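Local coordinates for protein leucine aminopeptidase 1 (Caenorhabditis elegans, PDB 2HC9) that removes N-terminal amino acids, preferably leucine, from peptides as a two-zinc aminopeptidase of the M17 family, probably in digestion, at residues T18-V23 with N108-L113; T356-A361 with R452-D457. The protein carries 1 engineered substitution. One frame throughout, in Å; residues are numbered along the deposited sequence.

Interaction 1 of 2, residues T18-V23 with N108-L113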
loop_
_atom_site.group_PDB
_atom_site.type_symbol
_atom_site.label_atom_id
_atom_site.label_comp_id
_atom_site.label_asym_id
_atom_site.label_seq_id
_atom_site.Cartn_x
_atom_site.Cartn_y
_atom_site.Cartn_z
ATOM N N THR A 18 31.390 15.389 -40.703
ATOM C CA THR A 18 30.011 15.890 -40.716
ATOM C C THR A 18 29.035 14.724 -40.719
ATOM O O THR A 18 29.163 13.789 -41.521
ATOM C CB THR A 18 29.765 16.733 -41.955
ATOM O OG1 THR A 18 30.658 17.838 -41.918
ATOM C CG2 THR A 18 28.321 17.227 -42.017
ATOM N N SER A 19 28.084 14.776 -39.791
ATOM C CA SER A 19 26.888 13.936 -39.835
ATOM C C SER A 19 25.777 14.645 -40.583
ATOM O O SER A 19 25.537 15.836 -40.364
ATOM C CB SER A 19 26.365 13.640 -38.427
ATOM O OG SER A 19 25.101 12.997 -38.517
ATOM N N LEU A 20 25.081 13.913 -41.444
ATOM C CA LEU A 20 24.020 14.511 -42.225
ATOM C C LEU A 20 22.677 13.888 -41.855
ATOM O O LEU A 20 22.511 12.663 -41.886
ATOM C CB LEU A 20 24.266 14.298 -43.731
ATOM C CG LEU A 20 23.098 14.690 -44.646
ATOM C CD1 LEU A 20 22.887 16.197 -44.632
ATOM C CD2 LEU A 20 23.319 14.193 -46.100
ATOM N N ILE A 21 21.704 14.729 -41.540
ATOM C CA ILE A 21 20.354 14.217 -41.307
ATOM C C ILE A 21 19.360 14.958 -42.191
ATOM O O ILE A 21 19.227 16.181 -42.101
ATOM C CB ILE A 21 19.966 14.301 -39.801
ATOM C CG1 ILE A 21 20.925 13.432 -38.979
ATOM C CG2 ILE A 21 18.482 13.872 -39.594
ATOM C CD1 ILE A 21 20.825 13.634 -37.514
ATOM N N ILE A 22 18.687 14.207 -43.065
ATOM C CA ILE A 22 17.656 14.774 -43.949
ATOM C C ILE A 22 16.267 14.544 -43.353
ATOM O O ILE A 22 15.944 13.435 -42.925
ATOM C CB ILE A 22 17.713 14.143 -45.372
ATOM C CG1 ILE A 22 19.119 14.314 -45.953
ATOM C CG2 ILE A 22 16.634 14.765 -46.313
ATOM C CD1 ILE A 22 19.422 13.340 -47.107
ATOM N N VAL A 23 15.454 15.598 -43.320
ATOM C CA VAL A 23 14.138 15.525 -42.684
ATOM C C VAL A 23 13.033 16.053 -43.599
ATOM O O VAL A 23 13.151 17.143 -44.177
ATOM C CB VAL A 23 14.124 16.307 -41.341
ATOM C CG1 VAL A 23 12.763 16.102 -40.602
ATOM C CG2 VAL A 23 15.310 15.891 -40.477
ATOM N N ASN A 108 30.563 18.424 -37.096
ATOM C CA ASN A 108 29.394 19.130 -37.638
ATOM C C ASN A 108 28.188 18.196 -37.738
ATOM O O ASN A 108 28.311 17.043 -38.181
ATOM C CB ASN A 108 29.687 19.654 -39.053
ATOM C CG ASN A 108 30.983 20.443 -39.129
ATOM O OD1 ASN A 108 31.874 20.127 -39.922
ATOM N ND2 ASN A 108 31.087 21.475 -38.319
ATOM N N VAL A 109 27.015 18.698 -37.359
ATOM C CA VAL A 109 25.758 18.051 -37.767
ATOM C C VAL A 109 24.992 18.949 -38.719
ATOM O O VAL A 109 24.672 20.091 -38.400
ATOM C CB VAL A 109 24.872 17.662 -36.585
ATOM C CG1 VAL A 109 23.698 16.782 -37.083
ATOM C CG2 VAL A 109 25.713 16.900 -35.573
ATOM N N HIS A 110 24.719 18.423 -39.901
ATOM C CA HIS A 110 24.043 19.191 -40.920
ATOM C C HIS A 110 22.623 18.626 -41.116
ATOM O O HIS A 110 22.473 17.464 -41.540
ATOM C CB HIS A 110 24.842 19.091 -42.230
ATOM C CG HIS A 110 24.429 20.094 -43.270
ATOM N ND1 HIS A 110 24.952 20.094 -44.546
ATOM C CD2 HIS A 110 23.560 21.134 -43.220
ATOM C CE1 HIS A 110 24.420 21.090 -45.239
ATOM N NE2 HIS A 110 23.571 21.733 -44.460
ATOM N N PHE A 111 21.610 19.431 -40.796
ATOM C CA PHE A 111 20.212 19.078 -41.129
ATOM C C PHE A 111 19.808 19.738 -42.422
ATOM O O PHE A 111 19.974 20.952 -42.594
ATOM C CB PHE A 111 19.210 19.482 -40.029
ATOM C CG PHE A 111 19.406 18.715 -38.750
ATOM C CD1 PHE A 111 18.643 17.580 -38.482
ATOM C CD2 PHE A 111 20.419 19.088 -37.861
ATOM C CE1 PHE A 111 18.875 16.832 -37.321
ATOM C CE2 PHE A 111 20.659 18.358 -36.695
ATOM C CZ PHE A 111 19.887 17.228 -36.413
ATOM N N VAL A 112 19.240 18.929 -43.301
ATOM C CA VAL A 112 18.499 19.455 -44.443
ATOM C C VAL A 112 17.012 19.215 -44.178
ATOM O O VAL A 112 16.527 18.075 -44.234
ATOM C CB VAL A 112 18.908 18.795 -45.760
ATOM C CG1 VAL A 112 18.055 19.385 -46.902
ATOM C CG2 VAL A 112 20.415 19.048 -46.034
ATOM N N LEU A 113 16.326 20.300 -43.887
ATOM C CA LEU A 113 14.906 20.255 -43.503
ATOM C C LEU A 113 14.022 20.705 -44.664
ATOM O O LEU A 113 13.934 21.903 -44.962
ATOM C CB LEU A 113 14.662 21.129 -42.264
ATOM C CG LEU A 113 13.194 21.290 -41.791
ATOM C CD1 LEU A 113 12.591 19.928 -41.399
ATOM C CD2 LEU A 113 13.134 22.243 -40.605
#
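F111 and I21 lie side by side on one face of a parallel strand pair, both side chains pointing the same way. From CB, which sits 3.9 Å from I21 O, the F111 side chain swings back beside its own backbone N, CG anti to the carbonyl carbon (chi1 -66°), and its ring leans toward strand 18-23. CD1 then meets I21 CB at 3.8 Å and, at the ring edge near its plane, V23 CG2 at 4.2 Å. CE1 is 3.7 Å from I21 CB and also meets I21 CD1; CZ, the tip, ends 3.9 Å from I21 CD1. Helix 90-97 packs here through L97, which touches both I21 and F111, and I127 of helix 120-128 also reaches F111. On the other face L20 CD1 rests 4.0 Å from V112 CG2, and V41 of helix 36-42 touches both residues, while the end of H110 leads off to D149, hydrogen-bonded through NE2. Five backbone hydrogen bonds join the strands in register, the straightest from H110 N to S19 O (2.8 Å, 176° at the hydrogen). The pair lies in the middle of the mixed sheet of the M17 N-terminal domain, flanked by helices on both faces, as expected of the alpha/beta fold of the macro-domain clan.

Interaction 2 of 2, residues T356-A361 with R452-D457; sequences TIFDMA and RWLHLD
The carboxylate of D359 takes one ring N-H from each of two residues of strand 452-457. H455 ND1 donates to the syn lone pair of D359 OD2 at 2.6 Å, almost straight (175°) and with the oxygen in the imidazole plane; W453 NE1 donates to D359 OD1 at 2.9 Å, the oxygen tilted somewhat from the indole plane. With CG between the backbone N and the carbonyl carbon (chi1 77°), the D359 side chain leans toward strand 452-457; its carboxylate lies nearly coplanar with both rings. Buried beside L341 of helix 337-350, the acid thus has a donor on each oxygen. These are neighbouring parallel strands of the mixed sheet in the M17 catalytic domain, with helices 337-350 and 383-396 touching its two faces. Backbone bonds alternate across the pair, from I357 N to R452 O at one end to A361 N to L456 O at the other. At the T356 end, R452 NH2 donates to T356 OG1 at 2.8 Å, with a bend (145°), and one water bridges the same hydroxyl to R452 NE; R452 NH1 hydrogen-bonds a glycerol, probably from the crystallisation liquor. D457 receives L363 N on OD1 and hydrogen-bonds T364 through OD2. On the face of F358 and L454, the M360 and L456 side chains lie side by side, M360 SD 3.8 Å from L456 CD2.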
loop_
_atom_site.group_PDB
_atom_site.type_symbol
_atom_site.label_atom_id
_atom_site.label_comp_id
_atom_site.label_asym_id
_atom_site.label_seq_id
_atom_site.Cartn_x
_atom_site.Cartn_y
_atom_site.Cartn_z
ATOM N N THR A 356 -3.948 40.812 -19.785
ATOM C CA THR A 356 -3.876 39.425 -20.241
ATOM C C THR A 356 -2.828 38.740 -19.354
ATOM O O THR A 356 -1.636 39.117 -19.362
ATOM C CB THR A 356 -3.483 39.328 -21.747
ATOM O OG1 THR A 356 -4.387 40.124 -22.529
ATOM C CG2 THR A 356 -3.577 37.872 -22.242
ATOM N N ILE A 357 -3.276 37.760 -18.567
ATOM C CA ILE A 357 -2.383 37.099 -17.592
ATOM C C ILE A 357 -2.338 35.601 -17.889
ATOM O O ILE A 357 -3.357 34.903 -17.820
ATOM C CB ILE A 357 -2.835 37.333 -16.125
ATOM C CG1 ILE A 357 -2.912 38.845 -15.815
ATOM C CG2 ILE A 357 -1.908 36.559 -15.132
ATOM C CD1 ILE A 357 -3.600 39.172 -14.481
ATOM N N PHE A 358 -1.153 35.132 -18.272
ATOM C CA PHE A 358 -0.896 33.705 -18.486
ATOM C C PHE A 358 -0.102 33.213 -17.308
ATOM O O PHE A 358 0.840 33.873 -16.871
ATOM C CB PHE A 358 -0.060 33.477 -19.763
ATOM C CG PHE A 358 -0.746 33.901 -21.024
ATOM C CD1 PHE A 358 -1.617 33.028 -21.679
ATOM C CD2 PHE A 358 -0.470 35.144 -21.596
ATOM C CE1 PHE A 358 -2.238 33.395 -22.878
ATOM C CE2 PHE A 358 -1.087 35.538 -22.798
ATOM C CZ PHE A 358 -1.988 34.657 -23.435
ATOM N N ASP A 359 -0.445 32.036 -16.802
ATOM C CA ASP A 359 0.451 31.378 -15.863
ATOM C C ASP A 359 0.716 29.978 -16.388
ATOM O O ASP A 359 -0.178 29.344 -16.948
ATOM C CB ASP A 359 -0.100 31.416 -14.410
ATOM C CG ASP A 359 -1.207 30.401 -14.166
ATOM O OD1 ASP A 359 -2.398 30.791 -14.175
ATOM O OD2 ASP A 359 -0.884 29.207 -13.952
ATOM N N MET A 360 1.959 29.521 -16.280
ATOM C CA MET A 360 2.309 28.214 -16.810
ATOM C C MET A 360 3.114 27.499 -15.745
ATOM O O MET A 360 3.999 28.095 -15.117
ATOM C CB MET A 360 3.146 28.364 -18.078
ATOM C CG MET A 360 3.453 27.025 -18.759
ATOM S SD MET A 360 4.190 27.121 -20.417
ATOM C CE MET A 360 5.873 27.738 -20.092
ATOM N N ALA A 361 2.819 26.221 -15.545
ATOM C CA ALA A 361 3.340 25.503 -14.379
ATOM C C ALA A 361 3.356 24.016 -14.652
ATOM O O ALA A 361 2.442 23.486 -15.271
ATOM C CB ALA A 361 2.477 25.763 -13.163
ATOM N N ARG A 452 -8.395 38.902 -19.236
ATOM C CA ARG A 452 -8.247 37.540 -19.747
ATOM C C ARG A 452 -7.177 36.829 -18.921
ATOM O O ARG A 452 -6.072 37.340 -18.763
ATOM C CB ARG A 452 -7.859 37.560 -21.234
ATOM C CG ARG A 452 -8.996 38.155 -22.117
ATOM C CD ARG A 452 -8.653 38.102 -23.596
ATOM N NE ARG A 452 -7.385 38.795 -23.842
ATOM C CZ ARG A 452 -6.619 38.608 -24.910
ATOM N NH1 ARG A 452 -7.000 37.750 -25.857
ATOM N NH2 ARG A 452 -5.467 39.288 -25.029
ATOM N N TRP A 453 -7.535 35.666 -18.372
ATOM C CA TRP A 453 -6.636 34.882 -17.541
ATOM C C TRP A 453 -6.608 33.480 -18.117
ATOM O O TRP A 453 -7.656 32.885 -18.371
ATOM C CB TRP A 453 -7.115 34.844 -16.064
ATOM C CG TRP A 453 -6.400 33.752 -15.254
ATOM C CD1 TRP A 453 -5.046 33.574 -15.119
ATOM C CD2 TRP A 453 -7.020 32.693 -14.513
ATOM N NE1 TRP A 453 -4.784 32.451 -14.340
ATOM C CE2 TRP A 453 -5.984 31.912 -13.941
ATOM C CE3 TRP A 453 -8.358 32.330 -14.274
ATOM C CZ2 TRP A 453 -6.248 30.778 -13.165
ATOM C CZ3 TRP A 453 -8.613 31.207 -13.489
ATOM C CH2 TRP A 453 -7.569 30.453 -12.938
ATOM N N LEU A 454 -5.405 32.941 -18.314
ATOM C CA LEU A 454 -5.257 31.582 -18.786
ATOM C C LEU A 454 -4.191 30.880 -17.958
ATOM O O LEU A 454 -3.047 31.352 -17.851
ATOM C CB LEU A 454 -4.903 31.541 -20.281
ATOM C CG LEU A 454 -4.847 30.143 -20.903
ATOM C CD1 LEU A 454 -5.443 30.084 -22.344
ATOM C CD2 LEU A 454 -3.410 29.505 -20.840
ATOM N N HIS A 455 -4.577 29.736 -17.403
ATOM C CA HIS A 455 -3.667 28.872 -16.634
ATOM C C HIS A 455 -3.304 27.660 -17.505
ATOM O O HIS A 455 -4.177 27.076 -18.145
ATOM C CB HIS A 455 -4.416 28.414 -15.362
ATOM C CG HIS A 455 -3.817 27.196 -14.728
ATOM N ND1 HIS A 455 -2.569 27.207 -14.139
ATOM C CD2 HIS A 455 -4.292 25.931 -14.593
ATOM C CE1 HIS A 455 -2.296 25.997 -13.678
ATOM N NE2 HIS A 455 -3.324 25.202 -13.944
ATOM N N LEU A 456 -2.017 27.293 -17.556
ATOM C CA LEU A 456 -1.581 26.229 -18.444
ATOM C C LEU A 456 -0.738 25.256 -17.611
ATOM O O LEU A 456 0.330 25.627 -17.112
ATOM C CB LEU A 456 -0.731 26.811 -19.604
ATOM C CG LEU A 456 -0.256 25.788 -20.659
ATOM C CD1 LEU A 456 -1.446 25.125 -21.381
ATOM C CD2 LEU A 456 0.662 26.471 -21.671
ATOM N N ASP A 457 -1.204 24.019 -17.478
ATOM C CA ASP A 457 -0.496 22.981 -16.711
ATOM C C ASP A 457 0.295 22.094 -17.679
ATOM O O ASP A 457 -0.273 21.425 -18.562
ATOM C CB ASP A 457 -1.541 22.145 -15.942
ATOM C CG ASP A 457 -0.935 21.199 -14.890
ATOM O OD1 ASP A 457 0.275 20.877 -14.884
ATOM O OD2 ASP A 457 -1.721 20.748 -14.026
HETATM O O HOH W 1 -7.296 41.198 -22.184
#

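Interactions 1 and 2 are parallel strand pairs of two separate sheets, one in the N-terminal domain and one in the catalytic domain. Their centres are 37 Å apart on opposite sides of the chain's centre, and their nearest atoms stay about 22 Å apart. Interaction 1 lies away from the annotated sites. The A361 end of interaction 2 lies near the metal centre: the A361 side chain is about 4 Å from that of K252, a zinc ligand, and about 8 Å from a zinc ion, while the side chain of H455 is about 7 Å from that of R338, a predicted active-site residue. L363 and T364, the partners of D457, line the bicarbonate pocket.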